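PDB 5GIV: carboxypeptidase 1 from Deinococcus radiodurans str. R1, which probably releases amino acids of many kinds, though not proline, one after another from the C-terminus of peptides as a zinc-dependent M32 metallocarboxypeptidase. Local coordinates for residues Q114-W119 and Q406-Y411; T264-G269 and Q298-E303; A271-G276 and N462-G467. All coordinates share one frame; numbering follows the deposited sequence.

From the N terminus, helix 102-122 supplies the first half of contact 1, which is completed only at 406-411, so a loop of nearly 290 residues is closed. Contact 2 falls wholly within that loop: 264-269 on helix 257-275 meets 298-303 on helix 292-306, a short connection that brings the zinc ligands together. Contact 3 begins further along helix 257-275, at 271-276, and is completed by 462-467 at the end of helix 453-464; its loop therefore crosses those of contacts 1 and 2. Contacts 2 and 3 adjoin, Tyr464 OH probably bonding to Gln298 and Trp302, whereas contacts 1 and 3 lie on opposite sides of the chain's centre.

Contact 1 (Q114-W119 and Q406-Y411); sequences QSYSAW and QDVHWY
Trp119 of helix 102-122 packs against Tyr411 and Val408, which belong to the loop between helices 381-393 and 420-439: a helix-on-loop contact in the largely helical fold of an M32 carboxypeptidase. The tight part is an offset stack. The five-membered ring of the indole and the phenol ring have centroids 4.3 Å apart, with planes only 17° from parallel, and Trp119 CD1 rests over the tyrosine face near its rim. Both rings also have polar ends that pin their rotation: Trp119 NE1 bonds to Leu405 O and Tyr411 OH to Ala404 O, so large aromatic groups that can also hydrogen-bond suit these places. On the same indole face, Val408 places CG2 above the six-membered ring, 4.0 Å from its centroid, as a CH-pi contact; the compact branched side chain lies against the indole next to the tyrosine.

Toward the more open side the contact thins out. Tyr116, partly exposed, offers Val408 merely the edge of its ring, with CD1 3.6 Å from CG2, while it stacks on Phe412, the next residue of the loop. Asp407 turns away from the helix and is held by salt bridges to Arg349 and Arg364.

On the buried side a small hydroxyl does the polar work. Ser115 OG lies anti to the backbone N (chi1 176°), which carries it beside the loop backbone, where it donates to Tyr411 O at 2.8 Å. It comes in well bent from the carbonyl, at a C=O...donor angle of 116°. The same OG is also an acceptor: a water gives one hydrogen to Ser115 OG at 2.9 Å and another to Trp410 O at 2.7 Å.

Contact 2 (T264-G269 and Q298-E303); sequences TLHEAG and QSRLWE. With ZN (zinc ion), chain G.
Gly269 and Ser299 mark the near point of two helix segments whose axes come within 6.9 Å and run at 136° to each other, the two CA atoms being 3.9 Å apart; having no side chain, glycine permits so close an approach. The main side-chain contact is made by His266. Its CG is anti to the backbone N (chi1 -179°), which lays the ring across helix 292-306. ND1 donates to Glu303 OE2 at 2.7 Å with an N-H...O angle of 163°; the oxygen lies in the ring plane, although it is met from above the carboxylate plane. Ser299 CB sits 3.3 Å over the centre of one ring face, a place that suits a small residue, and its OG bonds to Glu296 O. Arg300 NH1 forms a salt bridge with the same OE2, though its hydrogen bond there is weak, while Arg308 holds OE1. With its rotation thus fixed, the imidazole directs NE2 to the zinc ion at 2.2 Å. His270, Glu296 and three waters complete the coordination, and one of those waters donates to Glu267, the predicted proton donor/acceptor. A zinc-binding HExxH helix, with a glutamate from a second helix as third protein ligand, is the gluzincin type of active site.

Contact 3 (A271-G276 and N462-G467); sequences ALYEQG and NVYRHG
Leu272 meets the ring of Tyr464 mostly through its backbone: Leu272 O is 3.5 Å from Tyr464 CD2, with the leucine CB lying more loosely alongside. At Tyr273 the packing closes up. Its CA stands over the centre of the Tyr464 ring, 3.6 Å from the centroid, a CH-pi contact in which the flat phenol lies against the helix surface. The Tyr273 ring, with CG anti to the backbone N (chi1 -175°), leans alongside the other tyrosine, CD1 touching Tyr464 CD1 at 3.4 Å, an oblique pairing with the planes 33° apart. Tyrosine suits both positions because each hydroxyl has buried work to do: Tyr273 OH bonds to Val290 N and donates to a water, which in turn donates to Val463 O and Gly467 O, whereas Tyr464 OH reaches Gln298 and Trp302. Further on, Gly276 lies beside Tyr464 CB, where its bare CA fits at 3.8 Å, and its carbonyl receives a CA-H...O contact from Arg465 CA at 3.2 Å. Tyr464 and Arg465 belong to a type I beta turn that ends at Gly467, where the backbone turns to a positive phi that glycine adopts readily. The arrangement is a meeting of two helix ends, joining the far end of the zinc-motif helix 257-275 to helix 453-464 in the M32 carboxypeptidase fold.

Contact 1 (Q114-W119 and Q406-Y411)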
loop_
_atom_site.group_PDB
_atom_site.type_symbol
_atom_site.label_atom_id
_atom_site.label_comp_id
_atom_site.label_asym_id
_atom_site.label_seq_id
_atom_site.Cartn_x
_atom_site.Cartn_y
_atom_site.Cartn_z
ATOM N N GLN A 114 17.870 15.074 1.186
ATOM C CA GLN A 114 18.981 15.100 0.241
ATOM C C GLN A 114 20.189 14.351 0.785
ATOM O O GLN A 114 20.889 13.663 0.032
ATOM C CB GLN A 114 19.355 16.544 -0.094
ATOM C CG GLN A 114 18.249 17.317 -0.792
ATOM C CD GLN A 114 18.709 18.680 -1.284
ATOM O OE1 GLN A 114 18.344 19.112 -2.380
ATOM N NE2 GLN A 114 19.512 19.368 -0.471
ATOM N N SER A 115 20.454 14.485 2.089
ATOM C CA SER A 115 21.508 13.701 2.727
ATOM C C SER A 115 21.254 12.206 2.549
ATOM O O SER A 115 22.144 11.451 2.141
ATOM C CB SER A 115 21.596 14.064 4.213
ATOM O OG SER A 115 22.552 13.268 4.883
ATOM N N TYR A 116 20.029 11.769 2.842
ATOM C CA TYR A 116 19.696 10.359 2.720
ATOM C C TYR A 116 19.909 9.859 1.295
ATOM O O TYR A 116 20.535 8.813 1.079
ATOM C CB TYR A 116 18.257 10.112 3.176
ATOM C CG TYR A 116 17.804 8.711 2.861
ATOM C CD1 TYR A 116 18.232 7.634 3.627
ATOM C CD2 TYR A 116 16.968 8.460 1.780
ATOM C CE1 TYR A 116 17.830 6.351 3.337
ATOM C CE2 TYR A 116 16.558 7.176 1.481
ATOM C CZ TYR A 116 16.994 6.124 2.263
ATOM O OH TYR A 116 16.593 4.843 1.969
ATOM N N SER A 117 19.389 10.587 0.306
ATOM C CA SER A 117 19.548 10.147 -1.080
ATOM C C SER A 117 21.021 10.047 -1.463
ATOM O O SER A 117 21.445 9.064 -2.083
ATOM C CB SER A 117 18.789 11.073 -2.024
ATOM O OG SER A 117 17.394 10.931 -1.814
ATOM N N ALA A 118 21.817 11.060 -1.108
ATOM C CA ALA A 118 23.249 10.987 -1.388
ATOM C C ALA A 118 23.902 9.803 -0.666
ATOM O O ALA A 118 24.840 9.189 -1.193
ATOM C CB ALA A 118 23.932 12.305 -1.005
ATOM N N TRP A 119 23.415 9.462 0.533
ATOM C CA TRP A 119 24.001 8.356 1.284
ATOM C C TRP A 119 23.735 7.014 0.605
ATOM O O TRP A 119 24.605 6.129 0.598
ATOM C CB TRP A 119 23.467 8.357 2.717
ATOM C CG TRP A 119 23.849 7.149 3.530
ATOM C CD1 TRP A 119 25.031 6.935 4.185
ATOM C CD2 TRP A 119 23.042 5.991 3.770
ATOM N NE1 TRP A 119 25.006 5.718 4.819
ATOM C CE2 TRP A 119 23.795 5.119 4.586
ATOM C CE3 TRP A 119 21.754 5.609 3.380
ATOM C CZ2 TRP A 119 23.302 3.884 5.018
ATOM C CZ3 TRP A 119 21.261 4.381 3.812
ATOM C CH2 TRP A 119 22.038 3.532 4.622
ATOM N N GLN A 406 27.968 3.203 7.823
ATOM C CA GLN A 406 27.219 1.961 8.026
ATOM C C GLN A 406 25.741 2.215 8.303
ATOM O O GLN A 406 24.865 1.625 7.655
ATOM C CB GLN A 406 27.840 1.160 9.168
ATOM C CG GLN A 406 26.946 0.057 9.664
ATOM C CD GLN A 406 27.515 -0.678 10.862
ATOM O OE1 GLN A 406 26.765 -1.209 11.674
ATOM N NE2 GLN A 406 28.840 -0.736 10.966
ATOM N N ASP A 407 25.442 3.060 9.283
ATOM C CA ASP A 407 24.072 3.257 9.726
ATOM C C ASP A 407 23.460 4.506 9.096
ATOM O O ASP A 407 24.148 5.502 8.844
ATOM C CB ASP A 407 24.014 3.330 11.256
ATOM C CG ASP A 407 23.914 1.934 11.908
ATOM O OD1 ASP A 407 23.124 1.094 11.415
ATOM O OD2 ASP A 407 24.634 1.674 12.902
ATOM N N VAL A 408 22.152 4.433 8.829
ATOM C CA VAL A 408 21.456 5.525 8.157
ATOM C C VAL A 408 21.144 6.698 9.085
ATOM O O VAL A 408 20.872 7.803 8.597
ATOM C CB VAL A 408 20.136 5.038 7.523
ATOM C CG1 VAL A 408 19.094 4.764 8.576
ATOM C CG2 VAL A 408 19.616 6.052 6.530
ATOM N N HIS A 409 21.197 6.501 10.405
ATOM C CA HIS A 409 20.587 7.462 11.324
ATOM C C HIS A 409 21.090 8.887 11.092
ATOM O O HIS A 409 20.293 9.808 10.883
ATOM C CB HIS A 409 20.818 7.023 12.774
ATOM C CG HIS A 409 20.269 5.663 13.084
ATOM N ND1 HIS A 409 20.633 4.536 12.376
ATOM C CD2 HIS A 409 19.376 5.253 14.014
ATOM C CE1 HIS A 409 19.998 3.487 12.867
ATOM N NE2 HIS A 409 19.220 3.896 13.855
ATOM N N TRP A 410 22.409 9.091 11.111
ATOM C CA TRP A 410 22.952 10.443 10.981
ATOM C C TRP A 410 22.789 11.028 9.579
ATOM O O TRP A 410 23.057 12.221 9.387
ATOM C CB TRP A 410 24.434 10.455 11.353
ATOM C CG TRP A 410 24.717 10.012 12.755
ATOM C CD1 TRP A 410 23.849 10.018 13.813
ATOM C CD2 TRP A 410 25.955 9.490 13.256
ATOM N NE1 TRP A 410 24.472 9.532 14.937
ATOM C CE2 TRP A 410 25.766 9.203 14.622
ATOM C CE3 TRP A 410 27.206 9.241 12.683
ATOM C CZ2 TRP A 410 26.779 8.675 15.423
ATOM C CZ3 TRP A 410 28.209 8.723 13.478
ATOM C CH2 TRP A 410 27.990 8.446 14.833
ATOM N N TYR A 411 22.345 10.240 8.601
ATOM C CA TYR A 411 22.184 10.744 7.246
ATOM C C TYR A 411 20.732 10.994 6.869
ATOM O O TYR A 411 20.481 11.656 5.854
ATOM C CB TYR A 411 22.809 9.766 6.244
ATOM C CG TYR A 411 24.244 9.453 6.571
ATOM C CD1 TYR A 411 25.268 10.299 6.166
ATOM C CD2 TYR A 411 24.572 8.330 7.314
ATOM C CE1 TYR A 411 26.574 10.022 6.476
ATOM C CE2 TYR A 411 25.875 8.051 7.633
ATOM C CZ TYR A 411 26.870 8.897 7.214
ATOM O OH TYR A 411 28.175 8.618 7.532
HETATM O O HOH W 1 23.610 13.961 7.450
#

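Contact 2 (T264-G269 and Q298-E303)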
loop_
_atom_site.group_PDB
_atom_site.type_symbol
_atom_site.label_atom_id
_atom_site.label_comp_id
_atom_site.label_asym_id
_atom_site.label_seq_id
_atom_site.Cartn_x
_atom_site.Cartn_y
_atom_site.Cartn_z
ATOM N N THR A 264 11.934 -11.333 12.048
ATOM C CA THR A 264 10.485 -11.421 12.169
ATOM C C THR A 264 10.051 -11.411 13.634
ATOM O O THR A 264 9.143 -10.663 14.012
ATOM C CB THR A 264 9.978 -12.666 11.434
ATOM O OG1 THR A 264 10.164 -12.487 10.026
ATOM C CG2 THR A 264 8.505 -12.915 11.716
ATOM N N LEU A 265 10.720 -12.199 14.487
ATOM C CA LEU A 265 10.365 -12.197 15.904
ATOM C C LEU A 265 10.578 -10.819 16.510
ATOM O O LEU A 265 9.732 -10.320 17.256
ATOM C CB LEU A 265 11.185 -13.247 16.661
ATOM C CG LEU A 265 11.126 -14.703 16.186
ATOM C CD1 LEU A 265 11.769 -15.643 17.199
ATOM C CD2 LEU A 265 9.694 -15.115 15.929
ATOM N N HIS A 266 11.664 -10.153 16.126
ATOM C CA HIS A 266 11.945 -8.818 16.635
ATOM C C HIS A 266 10.837 -7.837 16.261
ATOM O O HIS A 266 10.240 -7.197 17.135
ATOM C CB HIS A 266 13.299 -8.348 16.094
ATOM C CG HIS A 266 13.709 -6.990 16.575
ATOM N ND1 HIS A 266 14.642 -6.808 17.572
ATOM C CD2 HIS A 266 13.319 -5.751 16.193
ATOM C CE1 HIS A 266 14.810 -5.514 17.781
ATOM N NE2 HIS A 266 14.017 -4.851 16.958
ATOM N N GLU A 267 10.546 -7.698 14.957
ATOM C CA GLU A 267 9.519 -6.740 14.530
ATOM C C GLU A 267 8.127 -7.120 15.033
ATOM O O GLU A 267 7.319 -6.234 15.343
ATOM C CB GLU A 267 9.497 -6.606 13.001
ATOM C CG GLU A 267 10.782 -6.073 12.362
ATOM C CD GLU A 267 11.216 -4.730 12.923
ATOM O OE1 GLU A 267 10.350 -3.923 13.328
ATOM O OE2 GLU A 267 12.435 -4.474 12.940
ATOM N N ALA A 268 7.824 -8.415 15.118
ATOM C CA ALA A 268 6.561 -8.828 15.717
ATOM C C ALA A 268 6.461 -8.339 17.154
ATOM O O ALA A 268 5.384 -7.936 17.606
ATOM C CB ALA A 268 6.413 -10.350 15.653
ATOM N N GLY A 269 7.582 -8.354 17.882
ATOM C CA GLY A 269 7.581 -7.828 19.237
ATOM C C GLY A 269 7.187 -6.366 19.277
ATOM O O GLY A 269 6.379 -5.946 20.108
ATOM N N GLN A 298 10.380 -4.623 23.943
ATOM C CA GLN A 298 9.411 -5.632 23.553
ATOM C C GLN A 298 9.877 -6.422 22.334
ATOM O O GLN A 298 9.692 -7.644 22.274
ATOM C CB GLN A 298 8.075 -4.949 23.314
ATOM C CG GLN A 298 7.562 -4.334 24.609
ATOM C CD GLN A 298 7.631 -5.339 25.766
ATOM O OE1 GLN A 298 6.999 -6.396 25.715
ATOM N NE2 GLN A 298 8.395 -5.009 26.803
ATOM N N SER A 299 10.496 -5.756 21.361
ATOM C CA SER A 299 11.115 -6.509 20.277
ATOM C C SER A 299 12.189 -7.444 20.821
ATOM O O SER A 299 12.268 -8.610 20.425
ATOM C CB SER A 299 11.675 -5.555 19.225
ATOM O OG SER A 299 12.485 -4.576 19.826
ATOM N N ARG A 300 13.007 -6.956 21.750
ATOM C CA ARG A 300 14.079 -7.775 22.299
ATOM C C ARG A 300 13.546 -8.866 23.218
ATOM O O ARG A 300 14.149 -9.940 23.324
ATOM C CB ARG A 300 15.074 -6.887 23.038
ATOM C CG ARG A 300 15.874 -5.989 22.101
ATOM C CD ARG A 300 16.629 -6.818 21.066
ATOM N NE ARG A 300 17.692 -6.045 20.438
ATOM C CZ ARG A 300 18.571 -6.536 19.566
ATOM N NH1 ARG A 300 18.524 -7.819 19.213
ATOM N NH2 ARG A 300 19.518 -5.748 19.067
ATOM N N LEU A 301 12.436 -8.613 23.906
ATOM C CA LEU A 301 11.873 -9.650 24.754
ATOM C C LEU A 301 11.434 -10.847 23.914
ATOM O O LEU A 301 11.862 -11.984 24.153
ATOM C CB LEU A 301 10.710 -9.077 25.566
ATOM C CG LEU A 301 10.020 -9.969 26.607
ATOM C CD1 LEU A 301 9.334 -9.140 27.710
ATOM C CD2 LEU A 301 9.008 -10.903 25.919
ATOM N N TRP A 302 10.631 -10.596 22.876
ATOM C CA TRP A 302 10.140 -11.695 22.055
ATOM C C TRP A 302 11.229 -12.271 21.161
ATOM O O TRP A 302 11.199 -13.466 20.853
ATOM C CB TRP A 302 8.947 -11.236 21.225
ATOM C CG TRP A 302 7.720 -10.975 22.058
ATOM C CD1 TRP A 302 7.244 -9.760 22.467
ATOM C CD2 TRP A 302 6.840 -11.961 22.622
ATOM N NE1 TRP A 302 6.109 -9.928 23.225
ATOM C CE2 TRP A 302 5.838 -11.267 23.336
ATOM C CE3 TRP A 302 6.791 -13.358 22.576
ATOM C CZ2 TRP A 302 4.800 -11.923 24.004
ATOM C CZ3 TRP A 302 5.747 -14.012 23.244
ATOM C CH2 TRP A 302 4.773 -13.291 23.949
ATOM N N GLU A 303 12.210 -11.466 20.759
ATOM C CA GLU A 303 13.272 -11.994 19.912
ATOM C C GLU A 303 14.288 -12.786 20.731
ATOM O O GLU A 303 14.555 -13.954 20.432
ATOM C CB GLU A 303 13.978 -10.860 19.153
ATOM C CG GLU A 303 15.208 -11.304 18.358
ATOM C CD GLU A 303 16.213 -10.179 18.062
ATOM O OE1 GLU A 303 17.251 -10.461 17.431
ATOM O OE2 GLU A 303 15.975 -9.013 18.450
HETATM ZN ZN ZN G . 13.748 -2.627 17.000
HETATM O O HOH W 2 13.336 -2.376 14.639
HETATM O O HOH W 3 15.738 -2.751 16.564
HETATM O O HOH W 4 13.203 -0.394 16.175
#

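Contact 3 (A271-G276 and N462-G467)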
loop_
_atom_site.group_PDB
_atom_site.type_symbol
_atom_site.label_atom_id
_atom_site.label_comp_id
_atom_site.label_asym_id
_atom_site.label_seq_id
_atom_site.Cartn_x
_atom_site.Cartn_y
_atom_site.Cartn_z
ATOM N N ALA A 271 5.341 -5.020 17.082
ATOM C CA ALA A 271 3.946 -4.945 16.661
ATOM C C ALA A 271 3.007 -5.403 17.765
ATOM O O ALA A 271 1.900 -4.864 17.911
ATOM C CB ALA A 271 3.727 -5.780 15.402
ATOM N N LEU A 272 3.426 -6.401 18.548
ATOM C CA LEU A 272 2.608 -6.848 19.669
ATOM C C LEU A 272 2.336 -5.703 20.627
ATOM O O LEU A 272 1.203 -5.518 21.087
ATOM C CB LEU A 272 3.308 -7.990 20.391
ATOM C CG LEU A 272 3.282 -9.317 19.649
ATOM C CD1 LEU A 272 4.199 -10.300 20.328
ATOM C CD2 LEU A 272 1.835 -9.835 19.624
ATOM N N TYR A 273 3.371 -4.922 20.935
ATOM C CA TYR A 273 3.210 -3.744 21.772
ATOM C C TYR A 273 2.096 -2.846 21.234
ATOM O O TYR A 273 1.157 -2.500 21.958
ATOM C CB TYR A 273 4.547 -3.013 21.861
ATOM C CG TYR A 273 4.588 -1.827 22.786
ATOM C CD1 TYR A 273 3.500 -1.490 23.587
ATOM C CD2 TYR A 273 5.715 -1.033 22.846
ATOM C CE1 TYR A 273 3.548 -0.394 24.426
ATOM C CE2 TYR A 273 5.775 0.046 23.672
ATOM C CZ TYR A 273 4.693 0.373 24.463
ATOM O OH TYR A 273 4.783 1.473 25.288
ATOM N N GLU A 274 2.200 -2.445 19.962
ATOM C CA GLU A 274 1.193 -1.565 19.374
ATOM C C GLU A 274 -0.178 -2.235 19.338
ATOM O O GLU A 274 -1.201 -1.584 19.586
ATOM C CB GLU A 274 1.612 -1.141 17.959
ATOM C CG GLU A 274 2.863 -0.270 17.894
ATOM C CD GLU A 274 2.680 1.115 18.484
ATOM O OE1 GLU A 274 3.691 1.725 18.887
ATOM O OE2 GLU A 274 1.533 1.603 18.548
ATOM N N GLN A 275 -0.223 -3.528 19.000
ATOM C CA GLN A 275 -1.503 -4.223 18.909
ATOM C C GLN A 275 -2.163 -4.404 20.267
ATOM O O GLN A 275 -3.359 -4.698 20.322
ATOM C CB GLN A 275 -1.336 -5.586 18.227
ATOM C CG GLN A 275 -1.189 -5.508 16.693
ATOM C CD GLN A 275 -1.281 -6.868 16.015
ATOM O OE1 GLN A 275 -1.056 -7.917 16.638
ATOM N NE2 GLN A 275 -1.611 -6.857 14.730
ATOM N N GLY A 276 -1.418 -4.251 21.357
ATOM C CA GLY A 276 -2.009 -4.332 22.677
ATOM C C GLY A 276 -2.512 -3.024 23.255
ATOM O O GLY A 276 -3.141 -3.032 24.319
ATOM N N ASN A 462 0.171 -5.020 31.751
ATOM C CA ASN A 462 1.081 -4.187 32.524
ATOM C C ASN A 462 1.889 -3.206 31.679
ATOM O O ASN A 462 2.474 -2.275 32.245
ATOM C CB ASN A 462 2.032 -5.072 33.334
ATOM C CG ASN A 462 1.299 -5.866 34.399
ATOM O OD1 ASN A 462 1.083 -5.384 35.501
ATOM N ND2 ASN A 462 0.905 -7.081 34.064
ATOM N N VAL A 463 1.930 -3.374 30.352
ATOM C CA VAL A 463 2.759 -2.520 29.506
ATOM C C VAL A 463 1.956 -1.982 28.332
ATOM O O VAL A 463 1.825 -0.765 28.166
ATOM C CB VAL A 463 3.998 -3.270 28.991
ATOM C CG1 VAL A 463 4.922 -2.309 28.246
ATOM C CG2 VAL A 463 4.712 -3.987 30.125
ATOM N N TYR A 464 1.425 -2.885 27.499
ATOM C CA TYR A 464 0.895 -2.478 26.198
ATOM C C TYR A 464 -0.345 -1.606 26.338
ATOM O O TYR A 464 -0.434 -0.534 25.721
ATOM C CB TYR A 464 0.560 -3.704 25.345
ATOM C CG TYR A 464 1.710 -4.654 25.097
ATOM C CD1 TYR A 464 3.013 -4.304 25.414
ATOM C CD2 TYR A 464 1.481 -5.919 24.569
ATOM C CE1 TYR A 464 4.053 -5.188 25.204
ATOM C CE2 TYR A 464 2.514 -6.800 24.355
ATOM C CZ TYR A 464 3.795 -6.433 24.671
ATOM O OH TYR A 464 4.825 -7.317 24.454
ATOM N N ARG A 465 -1.328 -2.054 27.129
ATOM C CA ARG A 465 -2.634 -1.414 27.059
ATOM C C ARG A 465 -2.547 0.063 27.387
ATOM O O ARG A 465 -3.341 0.857 26.865
ATOM C CB ARG A 465 -3.630 -2.107 27.989
ATOM C CG ARG A 465 -3.349 -1.930 29.487
ATOM C CD ARG A 465 -4.443 -2.567 30.329
ATOM N NE ARG A 465 -4.159 -2.457 31.762
ATOM C CZ ARG A 465 -4.902 -1.787 32.640
ATOM N NH1 ARG A 465 -6.003 -1.143 32.249
ATOM N NH2 ARG A 465 -4.532 -1.757 33.914
ATOM N N HIS A 466 -1.591 0.453 28.238
ATOM C CA HIS A 466 -1.513 1.843 28.670
ATOM C C HIS A 466 -1.027 2.801 27.587
ATOM O O HIS A 466 -1.297 4.001 27.688
ATOM C CB HIS A 466 -0.632 1.971 29.912
ATOM C CG HIS A 466 -1.145 1.202 31.086
ATOM N ND1 HIS A 466 -0.454 0.156 31.661
ATOM C CD2 HIS A 466 -2.307 1.308 31.771
ATOM C CE1 HIS A 466 -1.159 -0.337 32.661
ATOM N NE2 HIS A 466 -2.292 0.341 32.744
ATOM N N GLY A 467 -0.335 2.321 26.556
ATOM C CA GLY A 467 0.179 3.248 25.563
ATOM C C GLY A 467 0.996 4.355 26.202
ATOM O O GLY A 467 1.980 4.081 26.894
HETATM O O HOH W 5 3.062 1.603 27.150
#